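Local atomic coordinates of hypothetical bacterial 6-phosphogluconolactonase (Bacteroides fragilis, PDB entry 3SCY), a protein that is a putative seven-bladed beta-propeller lactonase that probably hydrolyses 6-phosphogluconolactone to 6-phosphogluconate. Residues A[118-126]-A[135-143]; A[176-184]-A[196-207]. All coordinates share one frame; numbering follows the deposited sequence.

Interaction 1. Residues A[118-126]-A[135-143]; sequences SGGSITVFP and PASDVIEFK
I122 and I140 face each other as an antiparallel hydrogen-bonded pair, and their side chains run side by side, I122 CG1 packing on I140 CB at 3.8 Å. The I140 N to I122 O bond is short and straight, 2.8 Å with 172° at the hydrogen. Two residues further on, F142 turns the edge of its ring to the backbone of 120-122, with G120 O near the ring plane, 3.5 Å from F142 CD2; the same oxygen accepts the bond from F142 N. On the other face of the sheet T123 CG2, anti to the backbone N (chi1 -56° for OG1), meets A136 CB at 3.5 Å. These are the third and fourth strands of a four-stranded antiparallel propeller blade, 121-126 and 138-141, joined as a beta hairpin, with 138-141 at the blade's edge. Toward the connection between the strands S137 and D138 both face V124 in a classic beta bulge: S137 N gives V124 O a firm bond, D138 N a weak one of 3.5 Å. At the opposite end a water bridges S121 OG, 2.7 Å away, to E141 OE2. N116 of the neighbouring strand holds both S121 OG and T123 OG1, and T97 O binds T123 OG1 as well, while L157 and V160 of strand 157-162 pack against I122.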
ATOM      1  N   SER A 118      -5.464 -14.415   2.282  1.00 23.33           N
ATOM      2  CA  SER A 118      -5.712 -15.849   2.409  1.00 24.35           C
ATOM      3  C   SER A 118      -7.181 -16.204   2.197  1.00 30.07           C
ATOM      4  O   SER A 118      -7.490 -17.331   1.803  1.00 32.99           O
ATOM      5  CB  SER A 118      -5.203 -16.357   3.748  1.00 28.98           C
ATOM      6  OG  SER A 118      -3.790 -16.190   3.790  1.00 31.48           O
ATOM      7  N   GLY A 119      -8.063 -15.233   2.394  1.00 26.92           N
ATOM      8  CA  GLY A 119      -9.480 -15.410   2.129  1.00 26.65           C
ATOM      9  C   GLY A 119      -9.773 -15.361   0.639  1.00 29.91           C
ATOM     10  O   GLY A 119     -10.834 -15.807   0.221  1.00 28.80           O
ATOM     11  N   GLY A 120      -8.854 -14.765  -0.155  1.00 25.06           N
ATOM     12  CA  GLY A 120      -9.027 -14.591  -1.601  1.00 25.53           C
ATOM     13  C   GLY A 120     -10.332 -13.862  -1.856  1.00 26.68           C
ATOM     14  O   GLY A 120     -11.197 -14.328  -2.595  1.00 26.46           O
ATOM     15  N   SER A 121     -10.508 -12.744  -1.153  1.00 21.58           N
ATOM     16  CA  SER A 121     -11.730 -11.974  -1.166  1.00 19.73           C
ATOM     17  C   SER A 121     -11.413 -10.534  -0.817  1.00 22.01           C
ATOM     18  O   SER A 121     -10.275 -10.201  -0.440  1.00 21.39           O
ATOM     19  CB  SER A 121     -12.714 -12.549  -0.142  1.00 23.90           C
ATOM     20  OG  SER A 121     -12.155 -12.507   1.164  1.00 26.09           O
ATOM     21  N   ILE A 122     -12.447  -9.681  -0.901  1.00 20.57           N
ATOM     22  CA  ILE A 122     -12.380  -8.300  -0.473  1.00 18.17           C
ATOM     23  C   ILE A 122     -13.597  -8.037   0.406  1.00 21.48           C
ATOM     24  O   ILE A 122     -14.677  -8.623   0.195  1.00 21.17           O
ATOM     25  CB  ILE A 122     -12.251  -7.260  -1.614  1.00 20.11           C
ATOM     26  CG1 ILE A 122     -13.485  -7.281  -2.546  1.00 21.37           C
ATOM     27  CG2 ILE A 122     -10.938  -7.469  -2.379  1.00 19.06           C
ATOM     28  CD1 ILE A 122     -13.459  -6.147  -3.612  1.00 25.26           C
ATOM     29  N   THR A 123     -13.403  -7.235   1.442  1.00 17.27           N
ATOM     30  CA  THR A 123     -14.482  -6.926   2.383  1.00 16.78           C
ATOM     31  C   THR A 123     -14.750  -5.423   2.383  1.00 19.82           C
ATOM     32  O   THR A 123     -13.816  -4.625   2.422  1.00 18.24           O
ATOM     33  CB  THR A 123     -14.137  -7.436   3.809  1.00 20.08           C
ATOM     34  OG1 THR A 123     -13.858  -8.827   3.743  1.00 20.61           O
ATOM     35  CG2 THR A 123     -15.305  -7.230   4.798  1.00 21.59           C
ATOM     36  N   VAL A 124     -16.037  -5.043   2.387  1.00 19.16           N
ATOM     37  CA  VAL A 124     -16.467  -3.650   2.434  1.00 18.73           C
ATOM     38  C   VAL A 124     -17.067  -3.379   3.804  1.00 20.69           C
ATOM     39  O   VAL A 124     -17.915  -4.172   4.253  1.00 20.99           O
ATOM     40  CB  VAL A 124     -17.529  -3.368   1.312  1.00 21.01           C
ATOM     41  CG1 VAL A 124     -18.033  -1.930   1.355  1.00 19.35           C
ATOM     42  CG2 VAL A 124     -16.960  -3.696  -0.069  1.00 21.43           C
ATOM     43  N   PHE A 125     -16.661  -2.255   4.432  1.00 17.74           N
ATOM     44  CA  PHE A 125     -17.239  -1.802   5.694  1.00 17.77           C
ATOM     45  C   PHE A 125     -17.733  -0.381   5.542  1.00 20.18           C
ATOM     46  O   PHE A 125     -16.913   0.487   5.237  1.00 19.04           O
ATOM     47  CB  PHE A 125     -16.213  -1.821   6.855  1.00 18.61           C
ATOM     48  CG  PHE A 125     -15.499  -3.111   7.146  1.00 18.62           C
ATOM     49  CD1 PHE A 125     -14.351  -3.457   6.444  1.00 18.39           C
ATOM     50  CD2 PHE A 125     -15.937  -3.954   8.159  1.00 19.60           C
ATOM     51  CE1 PHE A 125     -13.660  -4.627   6.735  1.00 19.96           C
ATOM     52  CE2 PHE A 125     -15.275  -5.149   8.418  1.00 20.92           C
ATOM     53  CZ  PHE A 125     -14.129  -5.478   7.714  1.00 19.49           C
ATOM     54  N   PRO A 126     -19.009  -0.079   5.847  1.00 18.34           N
ATOM     55  CA  PRO A 126     -19.426   1.325   5.876  1.00 17.65           C
ATOM     56  C   PRO A 126     -18.756   2.025   7.065  1.00 20.99           C
ATOM     57  O   PRO A 126     -18.533   1.397   8.109  1.00 20.59           O
ATOM     58  CB  PRO A 126     -20.953   1.262   6.090  1.00 19.05           C
ATOM     59  CG  PRO A 126     -21.337  -0.195   5.835  1.00 23.18           C
ATOM     60  CD  PRO A 126     -20.107  -0.989   6.235  1.00 19.99           C
ATOM     61  N   PRO A 135     -20.338  -3.067  10.869  1.00 21.86           N
ATOM     62  CA  PRO A 135     -20.016  -4.447  10.452  1.00 22.17           C
ATOM     63  C   PRO A 135     -19.952  -4.564   8.929  1.00 24.31           C
ATOM     64  O   PRO A 135     -20.593  -3.777   8.235  1.00 24.68           O
ATOM     65  CB  PRO A 135     -21.186  -5.265  11.006  1.00 25.30           C
ATOM     66  CG  PRO A 135     -21.692  -4.452  12.147  1.00 30.01           C
ATOM     67  CD  PRO A 135     -21.563  -3.028  11.692  1.00 24.51           C
ATOM     68  N   ALA A 136     -19.179  -5.516   8.410  1.00 22.39           N
ATOM     69  CA  ALA A 136     -19.028  -5.652   6.955  1.00 23.03           C
ATOM     70  C   ALA A 136     -20.376  -5.633   6.240  1.00 24.62           C
ATOM     71  O   ALA A 136     -21.335  -6.245   6.729  1.00 25.15           O
ATOM     72  CB  ALA A 136     -18.308  -6.930   6.636  1.00 24.38           C
ATOM     73  N   SER A 137     -20.483  -4.859   5.153  1.00 22.02           N
ATOM     74  CA  SER A 137     -21.720  -4.797   4.358  1.00 21.10           C
ATOM     75  C   SER A 137     -21.610  -5.682   3.130  1.00 25.81           C
ATOM     76  O   SER A 137     -22.633  -6.027   2.539  1.00 27.27           O
ATOM     77  CB  SER A 137     -22.041  -3.368   3.935  1.00 22.77           C
ATOM     78  OG  SER A 137     -20.910  -2.827   3.268  1.00 24.12           O
ATOM     79  N   ASP A 138     -20.378  -6.095   2.752  1.00 22.33           N
ATOM     80  CA  ASP A 138     -20.182  -6.987   1.603  1.00 21.86           C
ATOM     81  C   ASP A 138     -18.879  -7.743   1.731  1.00 23.51           C
ATOM     82  O   ASP A 138     -17.905  -7.201   2.235  1.00 23.02           O
ATOM     83  CB  ASP A 138     -20.188  -6.170   0.303  1.00 23.22           C
ATOM     84  CG  ASP A 138     -20.538  -6.914  -0.969  1.00 29.39           C
ATOM     85  OD1 ASP A 138     -20.919  -8.123  -0.880  1.00 30.56           O
ATOM     86  OD2 ASP A 138     -20.546  -6.270  -2.048  1.00 32.16           O
ATOM     87  N   VAL A 139     -18.882  -9.010   1.339  1.00 21.58           N
ATOM     88  CA  VAL A 139     -17.697  -9.888   1.265  1.00 22.47           C
ATOM     89  C   VAL A 139     -17.758 -10.477  -0.142  1.00 28.82           C
ATOM     90  O   VAL A 139     -18.721 -11.190  -0.467  1.00 28.87           O
ATOM     91  CB  VAL A 139     -17.587 -10.969   2.381  1.00 27.26           C
ATOM     92  CG1 VAL A 139     -16.319 -11.823   2.217  1.00 27.15           C
ATOM     93  CG2 VAL A 139     -17.612 -10.347   3.767  1.00 26.70           C
ATOM     94  N   ILE A 140     -16.792 -10.109  -0.992  1.00 25.53           N
ATOM     95  CA  ILE A 140     -16.779 -10.506  -2.402  1.00 25.53           C
ATOM     96  C   ILE A 140     -15.721 -11.573  -2.598  1.00 28.92           C
ATOM     97  O   ILE A 140     -14.537 -11.296  -2.411  1.00 27.25           O
ATOM     98  CB  ILE A 140     -16.582  -9.264  -3.329  1.00 27.38           C
ATOM     99  CG1 ILE A 140     -17.661  -8.198  -3.021  1.00 27.79           C
ATOM    100  CG2 ILE A 140     -16.614  -9.669  -4.822  1.00 29.34           C
ATOM    101  CD1 ILE A 140     -17.408  -6.794  -3.510  1.00 33.19           C
ATOM    102  N   GLU A 141     -16.150 -12.802  -2.915  1.00 30.01           N
ATOM    103  CA  GLU A 141     -15.247 -13.938  -3.097  1.00 30.63           C
ATOM    104  C   GLU A 141     -14.804 -14.060  -4.543  1.00 34.84           C
ATOM    105  O   GLU A 141     -15.536 -13.675  -5.466  1.00 36.87           O
ATOM    106  CB  GLU A 141     -15.942 -15.241  -2.661  1.00 33.70           C
ATOM    107  CG  GLU A 141     -16.245 -15.308  -1.172  1.00 46.24           C
ATOM    108  CD  GLU A 141     -15.119 -15.706  -0.234  1.00 63.71           C
ATOM    109  OE1 GLU A 141     -14.056 -16.172  -0.708  1.00 52.79           O
ATOM    110  OE2 GLU A 141     -15.328 -15.589   0.995  1.00 49.68           O
ATOM    111  N   PHE A 142     -13.590 -14.576  -4.741  1.00 28.25           N
ATOM    112  CA  PHE A 142     -13.052 -14.793  -6.076  1.00 27.09           C
ATOM    113  C   PHE A 142     -12.736 -16.257  -6.254  1.00 31.59           C
ATOM    114  O   PHE A 142     -12.610 -16.994  -5.269  1.00 33.19           O
ATOM    115  CB  PHE A 142     -11.799 -13.931  -6.323  1.00 25.69           C
ATOM    116  CG  PHE A 142     -12.092 -12.458  -6.189  1.00 24.96           C
ATOM    117  CD1 PHE A 142     -12.577 -11.727  -7.268  1.00 26.53           C
ATOM    118  CD2 PHE A 142     -11.874 -11.796  -4.985  1.00 24.63           C
ATOM    119  CE1 PHE A 142     -12.881 -10.366  -7.131  1.00 25.93           C
ATOM    120  CE2 PHE A 142     -12.186 -10.435  -4.844  1.00 25.57           C
ATOM    121  CZ  PHE A 142     -12.667  -9.724  -5.925  1.00 23.56           C
ATOM    122  N   LYS A 143     -12.633 -16.685  -7.510  1.00 28.04           N
ATOM    123  CA  LYS A 143     -12.304 -18.059  -7.861  1.00 29.16           C
ATOM    124  C   LYS A 143     -11.164 -18.100  -8.864  1.00 35.32           C
ATOM    125  O   LYS A 143     -10.963 -17.152  -9.630  1.00 36.77           O
ATOM    126  CB  LYS A 143     -13.537 -18.784  -8.429  1.00 33.13           C
ATOM    127  CG  LYS A 143     -14.631 -19.034  -7.392  1.00 43.38           C
ATOM    128  CD  LYS A 143     -15.819 -19.791  -7.998  1.00 53.78           C
ATOM    129  CE  LYS A 143     -16.919 -20.022  -6.994  1.00 65.09           C
ATOM    130  NZ  LYS A 143     -17.992 -20.897  -7.539  1.00 74.99           N
TER
HETATM  131  O   HOH W   1     -11.509 -17.089  -2.683  1.00 38.33           O
HETATM  132  O   HOH W   2     -13.623 -14.429   2.439  1.00 28.87           O

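Interaction 2. Residues A[176-184]-A[196-207]; sequences TDQIHKFNI and FLTKGTPEAFKV
K181 makes the central polar contact between the two segments. Its side chain, fully extended with CG anti to the backbone N (chi1 -177°), runs past the carbonyl of P202 and delivers NZ to T201 O at 2.7 Å, the donor standing well above that carbonyl's plane. G243 O is a second acceptor for the same ammonium, and the ring of Y168 offers it a cation-pi contact.

Backbone bonds form two ladders. I179 and F205 exchange a reciprocal pair, F205 N to I179 O at 2.8 Å, and V207 N reaches D177 O; further along, N183 and T198 form another such pair. Between the ladders, strand 197-206, the fourth, edge strand of its four-stranded propeller blade, turns a corner at 201-203, which contains the cis peptide bond between T201 and P202. K181 spans the break, its N bound to E203 O and its O accepting from G200 N, and one water donates to both K181 O and E203 O.

Apolar contacts run along the strand on both sides of the corner. I184 lies alongside both F196 and L197, with CG2 3.7 Å from F196 CE1 and CG1 equally near L197 CD2. F182 CB touches L197 CB, while F182 CE2 meets K199 CG at 3.8 Å. Beyond the corner, F205 CE2 rests on K181 CD at 4.0 Å, and A204 CB makes a van der Waals contact with the polar side-chain nitrogen Q178 NE2 at 3.6 Å.

Waters also link polar groups across the contact. D177 OD2 and K206 NZ, too far apart for a salt bridge, share one water, and K206 NZ also binds V207 O; the carboxylate of D177 is held by the backbone nitrogens of G210 and G212. Another water donates to N183 OD1 and accepts from T201 N.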
ATOM      1  N   THR A 176      -4.366 -15.289  -9.124  1.00 24.16           N
ATOM      2  CA  THR A 176      -4.934 -15.614 -10.438  1.00 24.90           C
ATOM      3  C   THR A 176      -4.389 -14.733 -11.567  1.00 26.77           C
ATOM      4  O   THR A 176      -4.907 -14.829 -12.681  1.00 27.27           O
ATOM      5  CB  THR A 176      -6.467 -15.543 -10.398  1.00 28.91           C
ATOM      6  OG1 THR A 176      -6.862 -14.178 -10.265  1.00 26.86           O
ATOM      7  CG2 THR A 176      -7.064 -16.385  -9.281  1.00 29.20           C
ATOM      8  N   ASP A 177      -3.364 -13.884 -11.293  1.00 22.77           N
ATOM      9  CA  ASP A 177      -2.765 -13.010 -12.323  1.00 21.98           C
ATOM     10  C   ASP A 177      -3.816 -12.071 -12.940  1.00 23.77           C
ATOM     11  O   ASP A 177      -3.808 -11.828 -14.142  1.00 24.98           O
ATOM     12  CB  ASP A 177      -2.055 -13.847 -13.414  1.00 24.36           C
ATOM     13  CG  ASP A 177      -0.846 -14.559 -12.852  1.00 28.51           C
ATOM     14  OD1 ASP A 177      -0.048 -13.904 -12.145  1.00 28.22           O
ATOM     15  OD2 ASP A 177      -0.701 -15.769 -13.104  1.00 32.56           O
ATOM     16  N   GLN A 178      -4.692 -11.538 -12.112  1.00 21.46           N
ATOM     17  CA  GLN A 178      -5.742 -10.636 -12.567  1.00 22.21           C
ATOM     18  C   GLN A 178      -5.850  -9.414 -11.696  1.00 23.97           C
ATOM     19  O   GLN A 178      -5.492  -9.442 -10.524  1.00 21.53           O
ATOM     20  CB  GLN A 178      -7.118 -11.343 -12.580  1.00 24.22           C
ATOM     21  CG  GLN A 178      -7.260 -12.421 -13.644  1.00 27.20           C
ATOM     22  CD  GLN A 178      -8.581 -13.136 -13.513  1.00 38.13           C
ATOM     23  OE1 GLN A 178      -8.875 -13.800 -12.514  1.00 32.80           O
ATOM     24  NE2 GLN A 178      -9.394 -13.037 -14.539  1.00 34.25           N
ATOM     25  N   ILE A 179      -6.358  -8.338 -12.282  1.00 21.97           N
ATOM     26  CA  ILE A 179      -6.776  -7.126 -11.610  1.00 20.41           C
ATOM     27  C   ILE A 179      -8.300  -7.105 -11.795  1.00 23.50           C
ATOM     28  O   ILE A 179      -8.777  -6.888 -12.913  1.00 24.74           O
ATOM     29  CB  ILE A 179      -6.092  -5.844 -12.127  1.00 22.44           C
ATOM     30  CG1 ILE A 179      -4.549  -5.952 -12.001  1.00 22.97           C
ATOM     31  CG2 ILE A 179      -6.625  -4.620 -11.350  1.00 22.14           C
ATOM     32  CD1 ILE A 179      -3.755  -4.918 -12.873  1.00 29.79           C
ATOM     33  N   HIS A 180      -9.044  -7.383 -10.723  1.00 19.64           N
ATOM     34  CA  HIS A 180     -10.508  -7.390 -10.740  1.00 19.63           C
ATOM     35  C   HIS A 180     -11.036  -5.953 -10.765  1.00 22.20           C
ATOM     36  O   HIS A 180     -10.460  -5.076 -10.124  1.00 22.00           O
ATOM     37  CB  HIS A 180     -11.050  -8.160  -9.533  1.00 19.64           C
ATOM     38  CG  HIS A 180     -10.551  -9.564  -9.484  1.00 22.71           C
ATOM     39  ND1 HIS A 180     -11.115 -10.565 -10.276  1.00 25.07           N
ATOM     40  CD2 HIS A 180      -9.574 -10.101  -8.720  1.00 23.26           C
ATOM     41  CE1 HIS A 180     -10.433 -11.665  -9.989  1.00 24.61           C
ATOM     42  NE2 HIS A 180      -9.508 -11.443  -9.051  1.00 24.71           N
ATOM     43  N   LYS A 181     -12.105  -5.707 -11.547  1.00 18.83           N
ATOM     44  CA  LYS A 181     -12.677  -4.376 -11.703  1.00 18.53           C
ATOM     45  C   LYS A 181     -14.106  -4.299 -11.157  1.00 22.58           C
ATOM     46  O   LYS A 181     -14.952  -5.153 -11.474  1.00 22.67           O
ATOM     47  CB  LYS A 181     -12.667  -3.993 -13.197  1.00 20.39           C
ATOM     48  CG  LYS A 181     -13.183  -2.578 -13.470  1.00 23.35           C
ATOM     49  CD  LYS A 181     -13.273  -2.273 -14.963  1.00 24.89           C
ATOM     50  CE  LYS A 181     -14.105  -1.033 -15.205  1.00 27.28           C
ATOM     51  NZ  LYS A 181     -14.144  -0.696 -16.656  1.00 26.18           N
ATOM     52  N   PHE A 182     -14.375  -3.250 -10.366  1.00 20.08           N
ATOM     53  CA  PHE A 182     -15.691  -2.966  -9.825  1.00 20.10           C
ATOM     54  C   PHE A 182     -16.076  -1.539 -10.082  1.00 24.14           C
ATOM     55  O   PHE A 182     -15.230  -0.634 -10.064  1.00 22.51           O
ATOM     56  CB  PHE A 182     -15.727  -3.228  -8.315  1.00 20.67           C
ATOM     57  CG  PHE A 182     -15.464  -4.665  -7.947  1.00 21.46           C
ATOM     58  CD1 PHE A 182     -14.163  -5.130  -7.777  1.00 22.31           C
ATOM     59  CD2 PHE A 182     -16.512  -5.566  -7.816  1.00 23.30           C
ATOM     60  CE1 PHE A 182     -13.921  -6.468  -7.456  1.00 23.26           C
ATOM     61  CE2 PHE A 182     -16.270  -6.906  -7.515  1.00 25.91           C
ATOM     62  CZ  PHE A 182     -14.976  -7.350  -7.345  1.00 24.01           C
ATOM     63  N   ASN A 183     -17.359  -1.337 -10.316  1.00 21.45           N
ATOM     64  CA  ASN A 183     -17.942  -0.020 -10.407  1.00 22.28           C
ATOM     65  C   ASN A 183     -18.222   0.439  -8.992  1.00 25.27           C
ATOM     66  O   ASN A 183     -18.730  -0.343  -8.182  1.00 22.89           O
ATOM     67  CB  ASN A 183     -19.256  -0.067 -11.215  1.00 23.60           C
ATOM     68  CG  ASN A 183     -19.141  -0.521 -12.640  1.00 34.38           C
ATOM     69  OD1 ASN A 183     -18.119  -0.362 -13.299  1.00 33.17           O
ATOM     70  ND2 ASN A 183     -20.184  -1.163 -13.141  1.00 34.79           N
ATOM     71  N   ILE A 184     -17.909   1.695  -8.680  1.00 20.99           N
ATOM     72  CA  ILE A 184     -18.194   2.262  -7.365  1.00 21.03           C
ATOM     73  C   ILE A 184     -19.495   3.058  -7.375  1.00 22.78           C
ATOM     74  O   ILE A 184     -19.762   3.807  -8.328  1.00 24.02           O
ATOM     75  CB  ILE A 184     -17.023   3.179  -6.951  1.00 24.31           C
ATOM     76  CG1 ILE A 184     -15.887   2.323  -6.343  1.00 24.41           C
ATOM     77  CG2 ILE A 184     -17.473   4.332  -6.032  1.00 27.25           C
ATOM     78  CD1 ILE A 184     -14.611   3.137  -6.040  1.00 27.93           C
ATOM     79  N   PHE A 196     -21.984  -0.813  -2.315  1.00 20.66           N
ATOM     80  CA  PHE A 196     -20.871   0.002  -2.754  1.00 19.15           C
ATOM     81  C   PHE A 196     -20.305  -0.467  -4.106  1.00 21.82           C
ATOM     82  O   PHE A 196     -20.045   0.361  -4.993  1.00 22.63           O
ATOM     83  CB  PHE A 196     -19.772  -0.022  -1.665  1.00 20.15           C
ATOM     84  CG  PHE A 196     -18.563   0.858  -1.888  1.00 19.72           C
ATOM     85  CD1 PHE A 196     -18.702   2.148  -2.383  1.00 22.05           C
ATOM     86  CD2 PHE A 196     -17.286   0.404  -1.572  1.00 20.61           C
ATOM     87  CE1 PHE A 196     -17.583   2.968  -2.576  1.00 21.90           C
ATOM     88  CE2 PHE A 196     -16.175   1.238  -1.727  1.00 20.51           C
ATOM     89  CZ  PHE A 196     -16.330   2.501  -2.250  1.00 20.11           C
ATOM     90  N   LEU A 197     -20.005  -1.771  -4.217  1.00 19.34           N
ATOM     91  CA  LEU A 197     -19.334  -2.306  -5.399  1.00 19.74           C
ATOM     92  C   LEU A 197     -20.177  -3.246  -6.211  1.00 24.16           C
ATOM     93  O   LEU A 197     -20.871  -4.090  -5.655  1.00 24.16           O
ATOM     94  CB  LEU A 197     -18.072  -3.072  -4.976  1.00 19.75           C
ATOM     95  CG  LEU A 197     -17.042  -2.296  -4.139  1.00 21.15           C
ATOM     96  CD1 LEU A 197     -15.887  -3.209  -3.710  1.00 22.20           C
ATOM     97  CD2 LEU A 197     -16.559  -1.056  -4.876  1.00 22.19           C
ATOM     98  N   THR A 198     -20.075  -3.133  -7.535  1.00 21.84           N
ATOM     99  CA  THR A 198     -20.711  -4.040  -8.492  1.00 22.75           C
ATOM    100  C   THR A 198     -19.651  -4.436  -9.500  1.00 25.77           C
ATOM    101  O   THR A 198     -18.797  -3.616  -9.834  1.00 23.70           O
ATOM    102  CB  THR A 198     -21.926  -3.388  -9.153  1.00 31.22           C
ATOM    103  OG1 THR A 198     -21.533  -2.128  -9.703  1.00 32.54           O
ATOM    104  CG2 THR A 198     -23.076  -3.183  -8.178  1.00 28.15           C
ATOM    105  N   LYS A 199     -19.714  -5.680 -10.031  1.00 25.94           N
ATOM    106  CA  LYS A 199     -18.683  -6.112 -10.988  1.00 26.10           C
ATOM    107  C   LYS A 199     -18.714  -5.228 -12.247  1.00 27.93           C
ATOM    108  O   LYS A 199     -19.787  -4.840 -12.702  1.00 28.28           O
ATOM    109  CB  LYS A 199     -18.854  -7.600 -11.319  1.00 30.65           C
ATOM    110  CG  LYS A 199     -18.478  -8.486 -10.127  1.00 44.07           C
ATOM    111  CD  LYS A 199     -18.461  -9.957 -10.491  1.00 61.52           C
ATOM    112  CE  LYS A 199     -17.929 -10.804  -9.362  1.00 75.48           C
ATOM    113  NZ  LYS A 199     -17.941 -12.249  -9.715  1.00 87.56           N
ATOM    114  N   GLY A 200     -17.547  -4.845 -12.733  1.00 24.56           N
ATOM    115  CA  GLY A 200     -17.482  -3.937 -13.874  1.00 25.34           C
ATOM    116  C   GLY A 200     -17.340  -4.623 -15.213  1.00 27.09           C
ATOM    117  O   GLY A 200     -17.425  -5.852 -15.316  1.00 27.07           O
ATOM    118  N   THR A 201     -17.097  -3.809 -16.251  1.00 25.70           N
ATOM    119  CA  THR A 201     -16.850  -4.274 -17.611  1.00 25.54           C
ATOM    120  C   THR A 201     -15.462  -3.837 -18.072  1.00 28.27           C
ATOM    121  O   THR A 201     -15.256  -2.637 -18.250  1.00 29.51           O
ATOM    122  CB  THR A 201     -17.904  -3.766 -18.605  1.00 30.98           C
ATOM    123  OG1 THR A 201     -19.177  -4.179 -18.162  1.00 31.04           O
ATOM    124  CG2 THR A 201     -17.651  -4.279 -20.016  1.00 32.15           C
ATOM    125  N   PRO A 202     -14.517  -4.765 -18.314  1.00 26.36           N
ATOM    126  CA  PRO A 202     -14.598  -6.210 -18.069  1.00 26.80           C
ATOM    127  C   PRO A 202     -14.539  -6.490 -16.571  1.00 27.75           C
ATOM    128  O   PRO A 202     -14.235  -5.588 -15.772  1.00 27.43           O
ATOM    129  CB  PRO A 202     -13.367  -6.751 -18.805  1.00 28.78           C
ATOM    130  CG  PRO A 202     -12.373  -5.654 -18.684  1.00 31.69           C
ATOM    131  CD  PRO A 202     -13.164  -4.380 -18.769  1.00 27.63           C
ATOM    132  N   GLU A 203     -14.810  -7.731 -16.176  1.00 26.65           N
ATOM    133  CA  GLU A 203     -14.760  -8.071 -14.748  1.00 24.80           C
ATOM    134  C   GLU A 203     -13.319  -8.103 -14.236  1.00 25.79           C
ATOM    135  O   GLU A 203     -13.091  -7.970 -13.034  1.00 23.82           O
ATOM    136  CB  GLU A 203     -15.435  -9.411 -14.472  1.00 27.19           C
ATOM    137  CG  GLU A 203     -16.950  -9.297 -14.457  1.00 37.90           C
ATOM    138  CD  GLU A 203     -17.715 -10.542 -14.061  1.00 55.94           C
ATOM    139  OE1 GLU A 203     -17.082 -11.560 -13.696  1.00 49.62           O
ATOM    140  OE2 GLU A 203     -18.964 -10.491 -14.114  1.00 47.24           O
ATOM    141  N   ALA A 204     -12.356  -8.297 -15.141  1.00 24.73           N
ATOM    142  CA  ALA A 204     -10.952  -8.350 -14.764  1.00 24.06           C
ATOM    143  C   ALA A 204     -10.053  -8.072 -15.936  1.00 27.99           C
ATOM    144  O   ALA A 204     -10.427  -8.288 -17.088  1.00 27.37           O
ATOM    145  CB  ALA A 204     -10.612  -9.716 -14.181  1.00 25.31           C
ATOM    146  N   PHE A 205      -8.842  -7.621 -15.625  1.00 24.50           N
ATOM    147  CA  PHE A 205      -7.745  -7.481 -16.578  1.00 24.39           C
ATOM    148  C   PHE A 205      -6.775  -8.597 -16.276  1.00 29.38           C
ATOM    149  O   PHE A 205      -6.481  -8.856 -15.114  1.00 28.07           O
ATOM    150  CB  PHE A 205      -7.072  -6.095 -16.477  1.00 24.66           C
ATOM    151  CG  PHE A 205      -8.036  -4.953 -16.681  1.00 25.07           C
ATOM    152  CD1 PHE A 205      -8.465  -4.602 -17.956  1.00 30.10           C
ATOM    153  CD2 PHE A 205      -8.562  -4.260 -15.592  1.00 23.82           C
ATOM    154  CE1 PHE A 205      -9.379  -3.566 -18.144  1.00 29.57           C
ATOM    155  CE2 PHE A 205      -9.475  -3.210 -15.786  1.00 26.39           C
ATOM    156  CZ  PHE A 205      -9.890  -2.890 -17.064  1.00 26.33           C
ATOM    157  N   LYS A 206      -6.274  -9.261 -17.295  1.00 26.39           N
ATOM    158  CA  LYS A 206      -5.358 -10.372 -17.101  1.00 26.46           C
ATOM    159  C   LYS A 206      -3.931  -9.917 -17.361  1.00 28.73           C
ATOM    160  O   LYS A 206      -3.698  -9.135 -18.282  1.00 28.62           O
ATOM    161  CB  LYS A 206      -5.768 -11.534 -18.042  1.00 30.54           C
ATOM    162  CG  LYS A 206      -4.908 -12.808 -17.967  1.00 40.52           C
ATOM    163  CD  LYS A 206      -5.108 -13.636 -16.684  1.00 43.97           C
ATOM    164  CE  LYS A 206      -4.444 -14.997 -16.746  1.00 46.51           C
ATOM    165  NZ  LYS A 206      -2.961 -14.915 -16.918  1.00 37.81           N
ATOM    166  N   VAL A 207      -2.979 -10.392 -16.541  1.00 24.56           N
ATOM    167  CA  VAL A 207      -1.552 -10.112 -16.781  1.00 24.00           C
ATOM    168  C   VAL A 207      -0.845 -11.445 -17.066  1.00 27.89           C
ATOM    169  O   VAL A 207      -1.452 -12.512 -16.896  1.00 28.96           O
ATOM    170  CB  VAL A 207      -0.838  -9.276 -15.682  1.00 25.38           C
ATOM    171  CG1 VAL A 207      -1.482  -7.892 -15.526  1.00 24.44           C
ATOM    172  CG2 VAL A 207      -0.790 -10.019 -14.352  1.00 24.50           C
TER
HETATM  173  O   HOH W   3      -2.320 -17.024 -15.101  1.00 32.21           O
HETATM  174  O   HOH W   4     -14.972  -7.972 -10.940  1.00 27.59           O
HETATM  175  O   HOH W   5     -17.521  -1.009 -15.790  1.00 27.76           O
HETATM  176  O   HOH W   6     -21.712  -0.018  -7.785  1.00 28.10           O
HETATM  177  O   HOH W   7     -20.704  -2.700 -15.821  1.00 40.06           O

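Interactions 1 and 2 follow one another along the chain, the first closing before the second opens, and their centres lie about 14 Å apart on the same side of the molecule. Each joins the last two strands of a four-stranded antiparallel sheet, and the two sheets are consecutive blades of the seven-bladed propeller. The blades meet directly: F142 CE1 comes within 3.4 Å of H180 CG in a ring stack, F142 CZ and I140 CG2 both pack on F182 CZ, and I122 CD1 touches L197 CD1. Largely apolar side chains of the two strand pairs thus form part of the interface between neighbouring blades, the kind of packing that holds a propeller together around its axis.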